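NAD-dependent aldehyde dehydrogenase (Sinorhizobium meliloti, PDB 3U4J) probably oxidises aldehydes to carboxylic acids with NAD or NADP as electron acceptor, as a tetrameric member of the aldehyde dehydrogenase family. Local coordinates at residues D61-R64 / K65-A69; F92-A95 / D96-A100; A390-T393 / P394-I398; V434-N438 / L439-L443. All coordinates share one frame; numbering follows the deposited sequence.

Contact 1: D61-R64 / K65-A69; sequences DDVR and KAVAA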
loop_
_atom_site.group_PDB
_atom_site.type_symbol
_atom_site.label_atom_id
_atom_site.label_comp_id
_atom_site.label_asym_id
_atom_site.label_seq_id
_atom_site.Cartn_x
_atom_site.Cartn_y
_atom_site.Cartn_z
ATOM N N ASP A 61 -18.303 -38.971 4.535
ATOM C CA ASP A 61 -19.473 -38.429 3.847
ATOM C C ASP A 61 -20.106 -37.221 4.549
ATOM O O ASP A 61 -20.623 -36.331 3.882
ATOM C CB ASP A 61 -20.533 -39.516 3.644
ATOM C CG ASP A 61 -20.139 -40.512 2.544
ATOM O OD1 ASP A 61 -19.668 -40.065 1.475
ATOM O OD2 ASP A 61 -20.306 -41.735 2.746
ATOM N N ASP A 62 -20.117 -37.219 5.878
ATOM C CA ASP A 62 -20.604 -36.052 6.635
ATOM C C ASP A 62 -19.777 -34.806 6.251
ATOM O O ASP A 62 -20.340 -33.739 6.018
ATOM C CB ASP A 62 -20.510 -36.285 8.163
ATOM C CG ASP A 62 -21.460 -37.403 8.674
ATOM O OD1 ASP A 62 -21.062 -38.136 9.624
ATOM O OD2 ASP A 62 -22.594 -37.554 8.161
ATOM N N VAL A 63 -18.456 -34.973 6.144
ATOM C CA VAL A 63 -17.553 -33.869 5.814
ATOM C C VAL A 63 -17.760 -33.374 4.393
ATOM O O VAL A 63 -17.790 -32.166 4.164
ATOM C CB VAL A 63 -16.063 -34.197 6.127
ATOM C CG1 VAL A 63 -15.151 -33.008 5.746
ATOM C CG2 VAL A 63 -15.903 -34.502 7.602
ATOM N N ARG A 64 -17.966 -34.291 3.443
ATOM C CA ARG A 64 -18.235 -33.890 2.060
ATOM C C ARG A 64 -19.524 -33.095 1.931
ATOM O O ARG A 64 -19.586 -32.164 1.124
ATOM C CB ARG A 64 -18.247 -35.103 1.111
ATOM C CG ARG A 64 -16.857 -35.740 0.894
ATOM C CD ARG A 64 -16.928 -36.958 -0.081
ATOM N NE ARG A 64 -15.874 -37.914 0.252
ATOM C CZ ARG A 64 -16.083 -39.118 0.761
ATOM N NH1 ARG A 64 -17.309 -39.570 0.967
ATOM N NH2 ARG A 64 -15.050 -39.891 1.042
ATOM N N LYS A 65 -20.540 -33.446 2.723
ATOM C CA LYS A 65 -21.769 -32.637 2.808
ATOM C C LYS A 65 -21.509 -31.174 3.219
ATOM O O LYS A 65 -22.130 -30.261 2.687
ATOM C CB LYS A 65 -22.758 -33.230 3.813
ATOM C CG LYS A 65 -23.680 -34.322 3.210
ATOM C CD LYS A 65 -24.703 -34.856 4.229
ATOM C CE LYS A 65 -25.322 -36.201 3.751
ATOM N NZ LYS A 65 -26.070 -36.869 4.870
ATOM N N ALA A 66 -20.659 -30.975 4.217
ATOM C CA ALA A 66 -20.264 -29.622 4.638
ATOM C C ALA A 66 -19.541 -28.866 3.518
ATOM O O ALA A 66 -19.841 -27.696 3.248
ATOM C CB ALA A 66 -19.380 -29.716 5.859
ATOM N N VAL A 67 -18.588 -29.549 2.880
ATOM C CA VAL A 67 -17.900 -29.039 1.697
ATOM C C VAL A 67 -18.895 -28.670 0.609
ATOM O O VAL A 67 -18.783 -27.596 -0.007
ATOM C CB VAL A 67 -16.839 -30.066 1.153
ATOM C CG1 VAL A 67 -16.221 -29.595 -0.181
ATOM C CG2 VAL A 67 -15.733 -30.311 2.197
ATOM N N ALA A 68 -19.888 -29.537 0.364
ATOM C CA ALA A 68 -20.876 -29.223 -0.669
ATOM C C ALA A 68 -21.700 -27.983 -0.276
ATOM O O ALA A 68 -22.088 -27.235 -1.143
ATOM C CB ALA A 68 -21.833 -30.450 -0.951
ATOM N N ALA A 69 -21.956 -27.769 1.012
ATOM C CA ALA A 69 -22.722 -26.571 1.450
ATOM C C ALA A 69 -21.896 -25.291 1.242
ATOM O O ALA A 69 -22.414 -24.284 0.778
ATOM C CB ALA A 69 -23.139 -26.696 2.883
#
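Val63 and Val67 lie one turn apart on the amphipathic helix 60-75, which runs through both 61-64 and 65-69. Val67 CG2 lies beside its own backbone N, opposite the carbonyl carbon, and this turns the methyl back to the carbonyl of the previous turn, 3.4 Å from Val63 O. The same methyl meets Val63 CG1 only loosely, at 4.5 Å. Val63 O also takes the N-H of Val67 at 3.0 Å. The flanking i to i+4 bonds run from Lys65 N to Asp61 O and from Ala68 N to Arg64 O, and the one from Ala66 N to Asp62 O is weak at 3.3 Å. On the exposed face Arg64 runs extended from CG to NE and turns about the CD-NE bond, which brings NH1 to Asp61 OD1 in a salt bridge; the modelled 2.5 Å between these two atoms is shorter than usual and so doubtful in detail. The two valines form a buried strip that presses on helix 231-237, where Val63 reaches Ala231 and Val234 and Val67 reaches Leu235. Ala66 and Ala69 turn to Val27 of strand 25-27, so the helix fills the space between a helix and a strand, probably on the outer layer of the dinucleotide-binding half of the fold. Lys65 NZ stays 4.8 Å from Asp62 OD2, where the opposite charges may still attract weakly, though the charged atoms are not in contact. Asp62 reaches back past the start of the helix: OD1 accepts from Ser59 N, just before the first turn, while OD2 takes Ala35 N.

Contact 2: F92-A95 / D96-A100; sequences FKVA and DLILA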
loop_
_atom_site.group_PDB
_atom_site.type_symbol
_atom_site.label_atom_id
_atom_site.label_comp_id
_atom_site.label_asym_id
_atom_site.label_seq_id
_atom_site.Cartn_x
_atom_site.Cartn_y
_atom_site.Cartn_z
ATOM N N PHE A 92 -19.486 -7.817 12.386
ATOM C CA PHE A 92 -19.539 -7.016 13.647
ATOM C C PHE A 92 -20.597 -7.575 14.602
ATOM O O PHE A 92 -20.414 -7.581 15.843
ATOM C CB PHE A 92 -19.822 -5.531 13.366
ATOM C CG PHE A 92 -18.591 -4.741 13.011
ATOM C CD1 PHE A 92 -17.526 -4.619 13.925
ATOM C CD2 PHE A 92 -18.487 -4.121 11.775
ATOM C CE1 PHE A 92 -16.376 -3.885 13.593
ATOM C CE2 PHE A 92 -17.337 -3.401 11.424
ATOM C CZ PHE A 92 -16.287 -3.269 12.332
ATOM N N LYS A 93 -21.713 -8.045 14.028
ATOM C CA LYS A 93 -22.762 -8.683 14.834
ATOM C C LYS A 93 -22.245 -9.921 15.547
ATOM O O LYS A 93 -22.601 -10.156 16.695
ATOM C CB LYS A 93 -24.011 -9.020 14.004
ATOM C CG LYS A 93 -24.815 -7.789 13.572
ATOM C CD LYS A 93 -25.966 -8.206 12.685
ATOM C CE LYS A 93 -26.664 -7.018 12.114
ATOM N NZ LYS A 93 -28.101 -7.345 11.886
ATOM N N VAL A 94 -21.423 -10.722 14.864
ATOM C CA VAL A 94 -20.740 -11.850 15.520
ATOM C C VAL A 94 -19.832 -11.366 16.662
ATOM O O VAL A 94 -19.864 -11.920 17.758
ATOM C CB VAL A 94 -19.896 -12.682 14.526
ATOM C CG1 VAL A 94 -19.180 -13.849 15.237
ATOM C CG2 VAL A 94 -20.765 -13.195 13.366
ATOM N N ALA A 95 -18.980 -10.377 16.398
ATOM C CA ALA A 95 -18.123 -9.825 17.460
ATOM C C ALA A 95 -18.949 -9.369 18.669
ATOM O O ALA A 95 -18.597 -9.682 19.830
ATOM C CB ALA A 95 -17.272 -8.680 16.921
ATOM N N ASP A 96 -20.065 -8.680 18.411
ATOM C CA ASP A 96 -21.015 -8.316 19.500
ATOM C C ASP A 96 -21.563 -9.515 20.253
ATOM O O ASP A 96 -21.689 -9.460 21.461
ATOM C CB ASP A 96 -22.217 -7.516 18.985
ATOM C CG ASP A 96 -21.843 -6.106 18.603
ATOM O OD1 ASP A 96 -20.781 -5.625 19.053
ATOM O OD2 ASP A 96 -22.602 -5.488 17.835
ATOM N N LEU A 97 -21.951 -10.567 19.535
ATOM C CA LEU A 97 -22.438 -11.789 20.198
ATOM C C LEU A 97 -21.395 -12.479 21.059
ATOM O O LEU A 97 -21.726 -13.012 22.118
ATOM C CB LEU A 97 -22.971 -12.794 19.163
ATOM C CG LEU A 97 -24.376 -12.440 18.721
ATOM C CD1 LEU A 97 -24.654 -13.148 17.380
ATOM C CD2 LEU A 97 -25.404 -12.790 19.787
ATOM N N ILE A 98 -20.153 -12.516 20.575
ATOM C CA ILE A 98 -19.036 -13.081 21.355
ATOM C C ILE A 98 -18.934 -12.407 22.741
ATOM O O ILE A 98 -18.860 -13.085 23.776
ATOM C CB ILE A 98 -17.715 -12.998 20.585
ATOM C CG1 ILE A 98 -17.800 -13.901 19.325
ATOM C CG2 ILE A 98 -16.532 -13.441 21.508
ATOM C CD1 ILE A 98 -16.622 -13.721 18.378
ATOM N N LEU A 99 -18.982 -11.076 22.760
ATOM C CA LEU A 99 -19.042 -10.346 24.012
ATOM C C LEU A 99 -20.274 -10.641 24.836
ATOM O O LEU A 99 -20.171 -10.843 26.038
ATOM C CB LEU A 99 -18.881 -8.837 23.788
ATOM C CG LEU A 99 -17.495 -8.364 23.355
ATOM C CD1 LEU A 99 -17.425 -6.806 23.296
ATOM C CD2 LEU A 99 -16.370 -8.934 24.275
ATOM N N ALA A 100 -21.444 -10.671 24.199
ATOM C CA ALA A 100 -22.684 -10.964 24.922
ATOM C C ALA A 100 -22.614 -12.381 25.555
ATOM O O ALA A 100 -23.176 -12.629 26.629
ATOM C CB ALA A 100 -23.900 -10.835 23.981
#
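Within the amphipathic helix 84-100, Val94 and Ile98 meet one turn apart on the buried face, where Val94 CG1 comes to 4.1 Å from Ile98 CD1 and the two side chains cross obliquely. Ile98 holds CG1 beside its backbone N (chi1 -65°), which folds the branch back to 3.3 Å from Val94 O, the carbonyl that also receives Ile98 N at 2.9 Å. Leu97 uses the same kind of first torsion to lay CG at 3.5 Å from Lys93 O, so both aliphatic branches lean on the carbonyl one turn earlier. On the exposed side Asp96 CG lies 3.4 Å from Phe92 O. The backbone bond from Asp96 N to Phe92 O is the shortest of the four at 2.8 Å; that from Leu99 N to Ala95 O is the longest at 3.3 Å. Helix 117-138 covers one flank, with Trp131 and Ile124 on Ile98 and Ser132 on Ala95. Helix 202-214 covers another through Leu210 and Ala214. Phe92 touches Ala135 and meets Phe92 of a second subunit, the ring planes at about 60°. One face packed on helices and one in solvent is the pattern of an amphipathic alpha-helix, here bordering a subunit interface.

Contact 3: A390-T393 / P394-I398; sequences AGVT and PDMSI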
loop_
_atom_site.group_PDB
_atom_site.type_symbol
_atom_site.label_atom_id
_atom_site.label_comp_id
_atom_site.label_asym_id
_atom_site.label_seq_id
_atom_site.Cartn_x
_atom_site.Cartn_y
_atom_site.Cartn_z
ATOM N N ALA A 390 18.626 -26.459 33.566
ATOM C CA ALA A 390 19.791 -25.620 33.366
ATOM C C ALA A 390 20.869 -26.476 32.722
ATOM O O ALA A 390 20.747 -27.701 32.677
ATOM C CB ALA A 390 20.270 -25.075 34.686
ATOM N N GLY A 391 21.918 -25.839 32.200
ATOM C CA GLY A 391 23.040 -26.600 31.619
ATOM C C GLY A 391 22.672 -27.334 30.345
ATOM O O GLY A 391 23.256 -28.364 30.005
ATOM N N VAL A 392 21.696 -26.808 29.620
ATOM C CA VAL A 392 21.253 -27.472 28.408
ATOM C C VAL A 392 22.230 -27.102 27.280
ATOM O O VAL A 392 22.691 -25.961 27.189
ATOM C CB VAL A 392 19.788 -27.152 28.076
ATOM C CG1 VAL A 392 19.336 -27.947 26.852
ATOM C CG2 VAL A 392 18.887 -27.477 29.286
ATOM N N THR A 393 22.595 -28.081 26.466
ATOM C CA THR A 393 23.488 -27.844 25.348
ATOM C C THR A 393 22.684 -28.192 24.088
ATOM O O THR A 393 21.745 -28.999 24.166
ATOM C CB THR A 393 24.757 -28.712 25.474
ATOM O OG1 THR A 393 24.361 -30.074 25.630
ATOM C CG2 THR A 393 25.576 -28.305 26.703
ATOM N N PRO A 394 23.025 -27.579 22.929
ATOM C CA PRO A 394 22.100 -27.643 21.771
ATOM C C PRO A 394 21.950 -29.003 21.079
ATOM O O PRO A 394 21.052 -29.163 20.261
ATOM C CB PRO A 394 22.631 -26.573 20.807
ATOM C CG PRO A 394 23.943 -26.203 21.287
ATOM C CD PRO A 394 24.105 -26.600 22.723
ATOM N N ASP A 395 22.793 -29.980 21.419
ATOM C CA ASP A 395 22.647 -31.341 20.883
ATOM C C ASP A 395 21.564 -32.165 21.598
ATOM O O ASP A 395 21.196 -33.239 21.125
ATOM C CB ASP A 395 23.982 -32.090 21.001
ATOM C CG ASP A 395 24.486 -32.139 22.435
ATOM O OD1 ASP A 395 24.506 -31.078 23.107
ATOM O OD2 ASP A 395 24.848 -33.236 22.897
HETATM N N MSE A 396 21.070 -31.688 22.740
HETATM C CA MSE A 396 20.119 -32.483 23.514
HETATM C C MSE A 396 18.738 -32.418 22.894
HETATM O O MSE A 396 18.312 -31.359 22.427
HETATM C CB MSE A 396 20.041 -32.014 24.976
HETATM C CG MSE A 396 21.336 -32.170 25.755
HETATM SE SE MSE A 396 21.081 -31.436 27.549
HETATM C CE MSE A 396 22.905 -31.640 28.296
ATOM N N SER A 397 18.032 -33.545 22.924
ATOM C CA SER A 397 16.653 -33.586 22.452
ATOM C C SER A 397 15.772 -32.493 23.096
ATOM O O SER A 397 14.901 -31.948 22.419
ATOM C CB SER A 397 16.044 -34.976 22.650
ATOM O OG SER A 397 15.798 -35.219 24.025
ATOM N N ILE A 398 15.995 -32.154 24.370
ATOM C CA ILE A 398 15.186 -31.085 24.998
ATOM C C ILE A 398 15.510 -29.654 24.505
ATOM O O ILE A 398 14.688 -28.741 24.680
ATOM C CB ILE A 398 15.174 -31.118 26.543
ATOM C CG1 ILE A 398 16.578 -30.855 27.120
ATOM C CG2 ILE A 398 14.529 -32.420 27.061
ATOM C CD1 ILE A 398 16.537 -30.294 28.537
#
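Val392 packs tightly against Ile398 on the inner side of this turn: Val392 CG2 lies 3.7 Å from Ile398 CD1, and Val392 CG1 is 4.0 Å from the selenium SE of selenomethionine Met396. Ile398 places CG1 between its backbone N and carbonyl carbon (chi1 64°), which swings the delta methyl in toward the valine. Met396 stretches out beyond CG across Thr393, and its CE ends 3.4 Å from Thr393 OG1. Thr393 N is buried here without a partner. The chain from Thr393 to Met396 is a type I beta turn, with Pro394 at its second position, closed by Met396 N to Thr393 O at 3.1 Å. The turn leads from strand 383-390 to helix 397-400, on the connection between two parallel neighbours of a sheet, 383-390 and 407-413; Ser409 and Leu411 of the latter back Val392. Toward solvent the contact is looser and polar: Thr393 OG1 donates to Asp395 OD1 at 2.7 Å, on the syn side and 16° out of the carboxylate plane. A valine in place of Thr393 would probably leave Asp395 OD1 without this donor and its carboxylate freer to turn. Gly391, also exposed, takes a positive phi of 68°, and its O lies 3.7 Å from Met396 CE.

Contact 4: V434-N438 / L439-L443; sequences VWSTN and LETAL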
loop_
_atom_site.group_PDB
_atom_site.type_symbol
_atom_site.label_atom_id
_atom_site.label_comp_id
_atom_site.label_asym_id
_atom_site.label_seq_id
_atom_site.Cartn_x
_atom_site.Cartn_y
_atom_site.Cartn_z
ATOM N N VAL A 434 13.756 -10.894 22.226
ATOM C CA VAL A 434 15.035 -10.325 22.670
ATOM C C VAL A 434 14.751 -9.339 23.804
ATOM O O VAL A 434 13.877 -8.453 23.675
ATOM C CB VAL A 434 15.808 -9.638 21.515
ATOM C CG1 VAL A 434 17.076 -8.953 22.043
ATOM C CG2 VAL A 434 16.179 -10.665 20.464
ATOM N N TRP A 435 15.441 -9.536 24.932
ATOM C CA TRP A 435 15.383 -8.605 26.064
ATOM C C TRP A 435 16.708 -7.848 26.218
ATOM O O TRP A 435 17.745 -8.460 26.469
ATOM C CB TRP A 435 15.038 -9.351 27.358
ATOM C CG TRP A 435 13.670 -10.059 27.338
ATOM C CD1 TRP A 435 13.375 -11.237 26.742
ATOM C CD2 TRP A 435 12.448 -9.593 27.944
ATOM N NE1 TRP A 435 12.035 -11.557 26.944
ATOM C CE2 TRP A 435 11.452 -10.565 27.685
ATOM C CE3 TRP A 435 12.109 -8.462 28.704
ATOM C CZ2 TRP A 435 10.127 -10.431 28.136
ATOM C CZ3 TRP A 435 10.804 -8.338 29.168
ATOM C CH2 TRP A 435 9.824 -9.316 28.869
ATOM N N SER A 436 16.672 -6.523 26.038
ATOM C CA SER A 436 17.871 -5.673 26.086
ATOM C C SER A 436 17.422 -4.221 26.140
ATOM O O SER A 436 16.354 -3.885 25.616
ATOM C CB SER A 436 18.772 -5.913 24.873
ATOM O OG SER A 436 19.850 -4.981 24.856
ATOM N N THR A 437 18.210 -3.352 26.783
ATOM C CA THR A 437 17.886 -1.915 26.812
ATOM C C THR A 437 18.730 -1.182 25.763
ATOM O O THR A 437 18.670 0.046 25.648
ATOM C CB THR A 437 18.233 -1.301 28.191
ATOM O OG1 THR A 437 19.519 -1.813 28.601
ATOM C CG2 THR A 437 17.165 -1.645 29.220
ATOM N N ASN A 438 19.514 -1.938 24.990
ATOM C CA ASN A 438 20.467 -1.366 24.040
ATOM C C ASN A 438 19.862 -1.304 22.638
ATOM O O ASN A 438 19.478 -2.344 22.100
ATOM C CB ASN A 438 21.734 -2.246 24.006
ATOM C CG ASN A 438 22.885 -1.635 23.190
ATOM O OD1 ASN A 438 23.925 -1.241 23.757
ATOM N ND2 ASN A 438 22.734 -1.588 21.872
ATOM N N LEU A 439 19.815 -0.115 22.035
ATOM C CA LEU A 439 19.224 0.032 20.698
ATOM C C LEU A 439 19.798 -0.941 19.654
ATOM O O LEU A 439 19.060 -1.637 18.962
ATOM C CB LEU A 439 19.388 1.460 20.184
ATOM C CG LEU A 439 18.838 1.774 18.780
ATOM C CD1 LEU A 439 17.346 1.962 18.808
ATOM C CD2 LEU A 439 19.497 3.067 18.286
ATOM N N GLU A 440 21.116 -0.960 19.524
ATOM C CA GLU A 440 21.776 -1.769 18.511
ATOM C C GLU A 440 21.554 -3.246 18.762
ATOM O O GLU A 440 21.186 -3.985 17.849
ATOM C CB GLU A 440 23.295 -1.500 18.482
ATOM C CG GLU A 440 23.999 -2.221 17.311
ATOM C CD GLU A 440 25.516 -2.013 17.284
ATOM O OE1 GLU A 440 26.069 -1.390 18.219
ATOM O OE2 GLU A 440 26.152 -2.478 16.318
ATOM N N THR A 441 21.792 -3.703 19.983
ATOM C CA THR A 441 21.704 -5.149 20.176
ATOM C C THR A 441 20.269 -5.672 20.115
ATOM O O THR A 441 20.066 -6.726 19.555
ATOM C CB THR A 441 22.530 -5.731 21.403
ATOM O OG1 THR A 441 21.730 -6.579 22.243
ATOM C CG2 THR A 441 23.289 -4.705 22.164
ATOM N N ALA A 442 19.288 -4.917 20.623
ATOM C CA ALA A 442 17.881 -5.320 20.475
ATOM C C ALA A 442 17.446 -5.437 19.014
ATOM O O ALA A 442 16.958 -6.500 18.590
ATOM C CB ALA A 442 16.938 -4.385 21.240
ATOM N N LEU A 443 17.635 -4.361 18.243
ATOM C CA LEU A 443 17.208 -4.359 16.835
ATOM C C LEU A 443 18.061 -5.227 15.903
ATOM O O LEU A 443 17.502 -5.905 15.019
ATOM C CB LEU A 443 17.051 -2.921 16.289
ATOM C CG LEU A 443 15.836 -2.197 16.907
ATOM C CD1 LEU A 443 15.852 -0.726 16.554
ATOM C CD2 LEU A 443 14.506 -2.838 16.443
#
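Ser436 faces Thr441 and Ala442 where strand 431-435 passes into helix 439-448, the first half of a beta-alpha-beta unit completed by strand 453-456. Its CB lies 4.3 Å from Ala442 CB and 4.0 Å from Thr441 OG1. With OG anti to the backbone N (chi1 174°), the hydroxyl reaches forward along the chain and accepts from Asn438 N at 3.1 Å, an ST turn. Ser436 OG also bonds to Asp282 OD1, so a loop outside the unit shares in fixing the turn. Thr441 OG1 comes to 3.6 Å from the same atom, Ser436 OG. Asn438 stands at the N-cap, and its O receives Ala442 N at 3.0 Å. With alanine in this place, the N-H groups of the helix's first turn would probably lose the polar side chain at their cap. The outer face is an assembly surface: Leu439 packs on Ile456 of a third subunit and Leu498 of a second, and the backbones of Thr437 and Leu439 bond to the third. Val434 directs its side chain toward the helix, where it touches Thr445 and Ile446 further along, and its CG1 also lies 4.0 Å from Ala442 CA.

Contacts 1 and 2 each lie within one helix, the successive helices 60-75 and 84-100, and rest on i to i+4 backbone bonds plus a valine that meets a branched side chain one turn on; their centres are 27 Å apart. Contacts 3 and 4 instead lead from strands 383-390 and 431-435, which belong to one mixed sheet, into the helices that follow, using a type I turn in one and an ST turn with an N-cap in the other. All four are partly buried. Contacts 1 to 3 include exposed residues; contact 4 has none among its touching residues and meets three other subunits. Contact 2 reaches one through a single ring, and contacts 1 and 3 touch none.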